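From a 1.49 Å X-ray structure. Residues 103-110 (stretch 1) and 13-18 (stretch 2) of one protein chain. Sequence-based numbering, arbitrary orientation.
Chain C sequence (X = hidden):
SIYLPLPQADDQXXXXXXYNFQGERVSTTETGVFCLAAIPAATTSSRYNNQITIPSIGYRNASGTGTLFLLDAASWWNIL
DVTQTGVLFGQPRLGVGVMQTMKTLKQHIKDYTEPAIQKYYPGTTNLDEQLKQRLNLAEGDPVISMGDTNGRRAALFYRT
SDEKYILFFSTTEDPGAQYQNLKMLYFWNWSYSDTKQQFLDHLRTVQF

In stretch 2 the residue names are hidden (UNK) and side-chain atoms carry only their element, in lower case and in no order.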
ATOM      1  N   LYS C 103      -6.379  14.992   2.072  1.00  7.66           N
ATOM      2  CA  LYS C 103      -7.059  16.276   1.961  1.00  7.95           C
ATOM      3  C   LYS C 103      -8.578  16.154   1.851  1.00  7.96           C
ATOM      4  O   LYS C 103      -9.305  16.809   2.571  1.00  8.20           O
ATOM      5  CB  LYS C 103      -6.530  17.035   0.742  1.00  8.02           C
ATOM      6  CG  LYS C 103      -7.232  18.353   0.492  1.00  9.26           C
ATOM      7  CD  LYS C 103      -6.845  18.959  -0.837  1.00 10.33           C
ATOM      8  CE  LYS C 103      -5.415  19.426  -0.838  1.00 10.79           C
ATOM      9  NZ  LYS C 103      -5.177  20.230  -2.068  1.00 11.35           N
ATOM     10  N   THR C 104      -9.057  15.305   0.953  1.00  7.50           N
ATOM     11  CA  THR C 104     -10.498  15.094   0.817  1.00  7.53           C
ATOM     12  C   THR C 104     -11.107  14.466   2.080  1.00  8.00           C
ATOM     13  O   THR C 104     -12.249  14.715   2.434  1.00  8.51           O
ATOM     14  CB  THR C 104     -10.891  14.310  -0.453  1.00  8.02           C
ATOM     15  OG1 THR C 104     -10.445  12.963  -0.348  1.00  7.15           O
ATOM     16  CG2 THR C 104     -10.299  14.951  -1.703  1.00  7.40           C
ATOM     17  N   LEU C 105     -10.316  13.653   2.759  1.00  8.03           N
ATOM     18  CA  LEU C 105     -10.779  12.964   3.953  1.00  8.07           C
ATOM     19  C   LEU C 105     -11.118  13.953   5.069  1.00  8.68           C
ATOM     20  O   LEU C 105     -11.852  13.629   5.982  1.00  8.98           O
ATOM     21  CB  LEU C 105      -9.757  11.930   4.413  1.00  7.95           C
ATOM     22  CG  LEU C 105     -10.208  10.941   5.495  1.00  8.61           C
ATOM     23  CD1 LEU C 105     -11.452  10.158   5.092  1.00  9.79           C
ATOM     24  CD2 LEU C 105      -9.061  10.010   5.818  1.00  9.89           C
ATOM     25  N   LYS C 106     -10.602  15.167   4.959  1.00  8.68           N
ATOM     26  CA  LYS C 106     -10.852  16.187   5.977  1.00  9.10           C
ATOM     27  C   LYS C 106     -12.344  16.484   6.033  1.00  9.49           C
ATOM     28  O   LYS C 106     -12.861  16.922   7.041  1.00 10.39           O
ATOM     29  CB  LYS C 106     -10.065  17.471   5.706  1.00  9.25           C
ATOM     30  CG  LYS C 106      -8.581  17.363   5.968  1.00  9.58           C
ATOM     31  CD  LYS C 106      -7.868  18.696   5.769  1.00 10.24           C
ATOM     32  CE  LYS C 106      -6.377  18.548   6.035  1.00 10.79           C
ATOM     33  NZ  LYS C 106      -5.630  19.822   5.825  1.00 12.13           N
ATOM     34  N   GLN C 107     -13.022  16.242   4.926  1.00 10.05           N
ATOM     35  CA  GLN C 107     -14.459  16.452   4.850  1.00 10.21           C
ATOM     36  C   GLN C 107     -15.226  15.508   5.765  1.00 10.43           C
ATOM     37  O   GLN C 107     -16.365  15.766   6.120  1.00 11.46           O
ATOM     38  CB  GLN C 107     -14.956  16.288   3.421  1.00 10.29           C
ATOM     39  CG  GLN C 107     -14.418  17.313   2.466  1.00 11.22           C
ATOM     40  CD  GLN C 107     -14.582  16.901   1.017  1.00 11.60           C
ATOM     41  OE1 GLN C 107     -15.625  16.395   0.616  1.00 13.28           O
ATOM     42  NE2 GLN C 107     -13.548  17.129   0.228  1.00 11.91           N
ATOM     43  N   HIS C 108     -14.613  14.379   6.080  1.00 10.52           N
ATOM     44  CA  HIS C 108     -15.293  13.331   6.830  1.00 10.38           C
ATOM     45  C   HIS C 108     -14.645  12.893   8.141  1.00 10.52           C
ATOM     46  O   HIS C 108     -15.237  12.132   8.892  1.00 10.91           O
ATOM     47  CB  HIS C 108     -15.430  12.112   5.919  1.00 10.16           C
ATOM     48  CG  HIS C 108     -15.888  12.459   4.539  1.00  9.95           C
ATOM     49  ND1 HIS C 108     -17.194  12.787   4.251  1.00 11.45           N
ATOM     50  CD2 HIS C 108     -15.208  12.561   3.373  1.00 10.81           C
ATOM     51  CE1 HIS C 108     -17.298  13.067   2.964  1.00 10.83           C
ATOM     52  NE2 HIS C 108     -16.108  12.938   2.411  1.00 10.43           N
ATOM     53  N   ILE C 109     -13.430  13.351   8.391  1.00 10.48           N
ATOM     54  CA  ILE C 109     -12.641  12.872   9.520  1.00 10.75           C
ATOM     55  C   ILE C 109     -13.275  13.188  10.871  1.00 11.30           C
ATOM     56  O   ILE C 109     -13.064  12.473  11.832  1.00 10.68           O
ATOM     57  CB  ILE C 109     -11.151  13.292   9.421  1.00 11.02           C
ATOM     58  CG1 ILE C 109     -10.289  12.480  10.388  1.00 10.26           C
ATOM     59  CG2 ILE C 109     -10.977  14.790   9.624  1.00 10.46           C
ATOM     60  CD1 ILE C 109     -10.275  11.000  10.112  1.00 12.22           C
ATOM     61  N   LYS C 110     -14.061  14.252  10.914  1.00 12.41           N
ATOM     62  CA  LYS C 110     -14.732  14.657  12.140  1.00 13.73           C
ATOM     63  C   LYS C 110     -16.197  14.233  12.165  1.00 14.22           C
ATOM     64  O   LYS C 110     -16.980  14.766  12.933  1.00 15.00           O
ATOM     65  CB  LYS C 110     -14.591  16.161  12.378  1.00 13.76           C
ATOM     66  CG  LYS C 110     -13.158  16.623  12.520  1.00 16.23           C
ATOM     67  CD  LYS C 110     -13.119  18.093  12.859  1.00 20.07           C
ATOM     68  CE  LYS C 110     -11.731  18.661  12.726  1.00 22.41           C
ATOM     69  NZ  LYS C 110     -11.734  20.133  13.011  1.00 25.23           N
ATOM     70  N   UNK C  13     -15.024  17.399  -3.699  1.00 10.41           N
ATOM     71  CA  UNK C  13     -16.070  16.870  -2.838  1.00 10.97           C
ATOM     72  C   UNK C  13     -16.103  15.353  -2.979  1.00 10.07           C
ATOM     73  O   UNK C  13     -16.099  14.826  -4.083  1.00 10.22           O
ATOM     74  c   UNK C  13     -18.678  16.766  -2.678  1.00 14.97           C
ATOM     75  c   UNK C  13     -20.228  16.355  -0.870  1.00 18.83           C
ATOM     76  c   UNK C  13     -19.091  16.978  -1.371  1.00 17.91           C
ATOM     77  c   UNK C  13     -19.453  15.932  -3.475  1.00 17.21           C
ATOM     78  o   UNK C  13     -22.090  14.902  -1.185  1.00 22.68           O
ATOM     79  c   UNK C  13     -17.441  17.460  -3.241  1.00 11.41           C
ATOM     80  c   UNK C  13     -20.965  15.523  -1.676  1.00 19.76           C
ATOM     81  c   UNK C  13     -20.586  15.305  -2.977  1.00 20.08           C
ATOM     82  N   UNK C  14     -16.138  14.659  -1.851  1.00  9.63           N
ATOM     83  CA  UNK C  14     -16.389  13.226  -1.841  1.00  9.56           C
ATOM     84  C   UNK C  14     -17.592  13.068  -0.920  1.00  9.74           C
ATOM     85  O   UNK C  14     -17.647  13.705   0.110  1.00 10.47           O
ATOM     86  o   UNK C  14     -14.782  12.826  -0.069  1.00  8.69           O
ATOM     87  c   UNK C  14     -15.188  12.400  -1.370  1.00  9.43           C
ATOM     88  c   UNK C  14     -14.023  12.559  -2.334  1.00  9.34           C
ATOM     89  N   UNK C  15     -18.567  12.261  -1.319  1.00  9.59           N
ATOM     90  CA  UNK C  15     -19.847  12.164  -0.599  1.00  9.76           C
ATOM     91  C   UNK C  15     -19.842  11.591   0.825  1.00 10.01           C
ATOM     92  O   UNK C  15     -20.608  12.045   1.662  1.00 10.85           O
ATOM     93  c   UNK C  15     -19.770  10.513  -2.307  1.00  9.23           C
ATOM     94  c   UNK C  15     -20.716  11.330  -1.535  1.00  9.91           C
ATOM     95  c   UNK C  15     -18.506  11.315  -2.445  1.00 10.12           C
ATOM     96  N   UNK C  16     -19.012  10.587   1.066  1.00  9.55           N
ATOM     97  CA  UNK C  16     -18.961   9.912   2.358  1.00  9.29           C
ATOM     98  C   UNK C  16     -17.543   9.454   2.640  1.00  8.82           C
ATOM     99  O   UNK C  16     -16.703   9.490   1.764  1.00  9.01           O
ATOM    100  c   UNK C  16     -21.904   8.889   0.866  1.00  9.78           C
ATOM    101  c   UNK C  16     -22.139   9.706   3.081  1.00 12.30           C
ATOM    102  c   UNK C  16     -23.436  10.065   2.811  1.00 12.80           C
ATOM    103  c   UNK C  16     -23.952   9.837   1.563  1.00 13.15           C
ATOM    104  o   UNK C  16     -25.242  10.195   1.255  1.00 16.67           O
ATOM    105  c   UNK C  16     -19.925   8.715   2.397  1.00 10.14           C
ATOM    106  c   UNK C  16     -21.355   9.099   2.112  1.00  9.99           C
ATOM    107  c   UNK C  16     -23.193   9.246   0.592  1.00 12.37           C
ATOM    108  N   UNK C  17     -17.297   8.999   3.862  1.00  8.06           N
ATOM    109  CA  UNK C  17     -15.965   8.553   4.232  1.00  8.31           C
ATOM    110  C   UNK C  17     -15.595   7.404   3.286  1.00  8.26           C
ATOM    111  O   UNK C  17     -14.516   7.406   2.701  1.00  8.02           O
ATOM    112  c   UNK C  17     -13.037   8.443   8.003  1.00  9.05           C
ATOM    113  c   UNK C  17     -16.002   8.069   5.692  1.00  7.94           C
ATOM    114  c   UNK C  17     -12.581   6.685   6.480  1.00  8.14           C
ATOM    115  c   UNK C  17     -13.800   6.879   5.882  1.00  7.76           C
ATOM    116  c   UNK C  17     -14.256   8.633   7.401  1.00  9.02           C
ATOM    117  c   UNK C  17     -12.196   7.470   7.542  1.00  7.79           C
ATOM    118  c   UNK C  17     -14.646   7.863   6.327  1.00  8.21           C
ATOM    119  N   UNK C  18     -16.506   6.445   3.124  1.00  8.49           N
ATOM    120  CA  UNK C  18     -16.348   5.381   2.142  1.00  8.80           C
ATOM    121  C   UNK C  18     -17.599   5.386   1.276  1.00  8.72           C
ATOM    122  O   UNK C  18     -18.698   5.430   1.793  1.00  9.18           O
ATOM    123  c   UNK C  18     -15.113   4.012   3.845  1.00 10.17           C
ATOM    124  c   UNK C  18     -15.950   2.916   1.731  1.00  9.57           C
ATOM    125  c   UNK C  18     -16.204   3.997   2.797  1.00  8.33           C
TER

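Position 13 carries eight side-chain atoms: one carbon leading to a six-carbon ring, with a single oxygen on the ring carbon farthest from the backbone. Its CA-to-CB bond points away from stretch 1, and its contact there is with Q107, whose OE1 lies 3.5 Å from the CA of position 13 and 4.0 Å from a ring carbon. A ring of this size with a terminal hydroxyl can only be tyrosine. Y13 is exposed; its closest approach is through CA, and the ring atom that Q107 meets is CD1.

Position 14 has three side-chain atoms, one carbon bearing an oxygen and a second carbon, and its CA-to-CB bond points toward stretch 1. Both its backbone and its side chain are engaged: its N donates to Q107 OE1 at 3.1 Å, with a nearly straight angle of 170°. The side-chain oxygen meets the imidazole, H108 NE2 donating to it at 2.8 Å. The same nitrogen, NE2 of H108, also reaches the backbone O of position 14 at 2.9 Å, but the angle of 116° makes this bond weak. Beside these polar links, the terminal carbon of position 14 sits 4.1 Å from CB of T104. A carbon bearing one oxygen and one carbon identifies threonine, so these atoms are OG1 and CG2 of T14.

At position 15, three carbons close a ring onto the backbone nitrogen. The CA-to-CB bond points away from stretch 1, and it is the main chain that comes close, with C of position 15 3.6 Å from CE1 of H108. The closed ring is the signature of proline; the pucker is C-gamma endo. Without an N-H, P15 cannot donate a backbone hydrogen bond here.

Position 16 again shows one carbon, a six-carbon ring and a terminal oxygen. Its CA-to-CB bond too points away, and its side chain stays at least 5.1 Å from stretch 1. What matters locally is its carbonyl: O of position 16 lies over one face of the H108 ring, 3.6 Å from NE2. The ring and oxygen make it a second tyrosine, Y16.

Position 17 has seven carbons, six of them in a ring with no oxygen. Although its CA-to-CB bond points sideways, the residue is substantially covered by stretch 1. L105 CD1 stands 3.7 Å from the centroid of its ring, only 10° off the normal, a CH-pi contact over the face. I109 adds a looser apolar touch, its CD1 4.3 Å from a ring carbon of position 17. The bare ring is phenylalanine, and that carbon is CE2 of F17.

Position 18 has three carbons, the first carrying the other two. It is buried, but its CA-to-CB bond points away and it makes no contact with stretch 1. The branching defines valine, V18.

The contact thus joins a polar clasp to an apolar patch, with H108 between them. Q107 reads the backbone of T14 while H108 takes its hydroxyl at the ring edge; over one face of that imidazole lie the O of Y16 and the N of F17. L105 and I109 then receive the phenyl ring. The design rule is economical: here the irregular segment meets its partner chiefly through T14 and F17, with main-chain atoms of T14, P15, Y16 and F17 against H108 and Q107, and with the CA-to-CB bonds of both tyrosines pointing away.

Stretch 2 (13-18) YTPYFV
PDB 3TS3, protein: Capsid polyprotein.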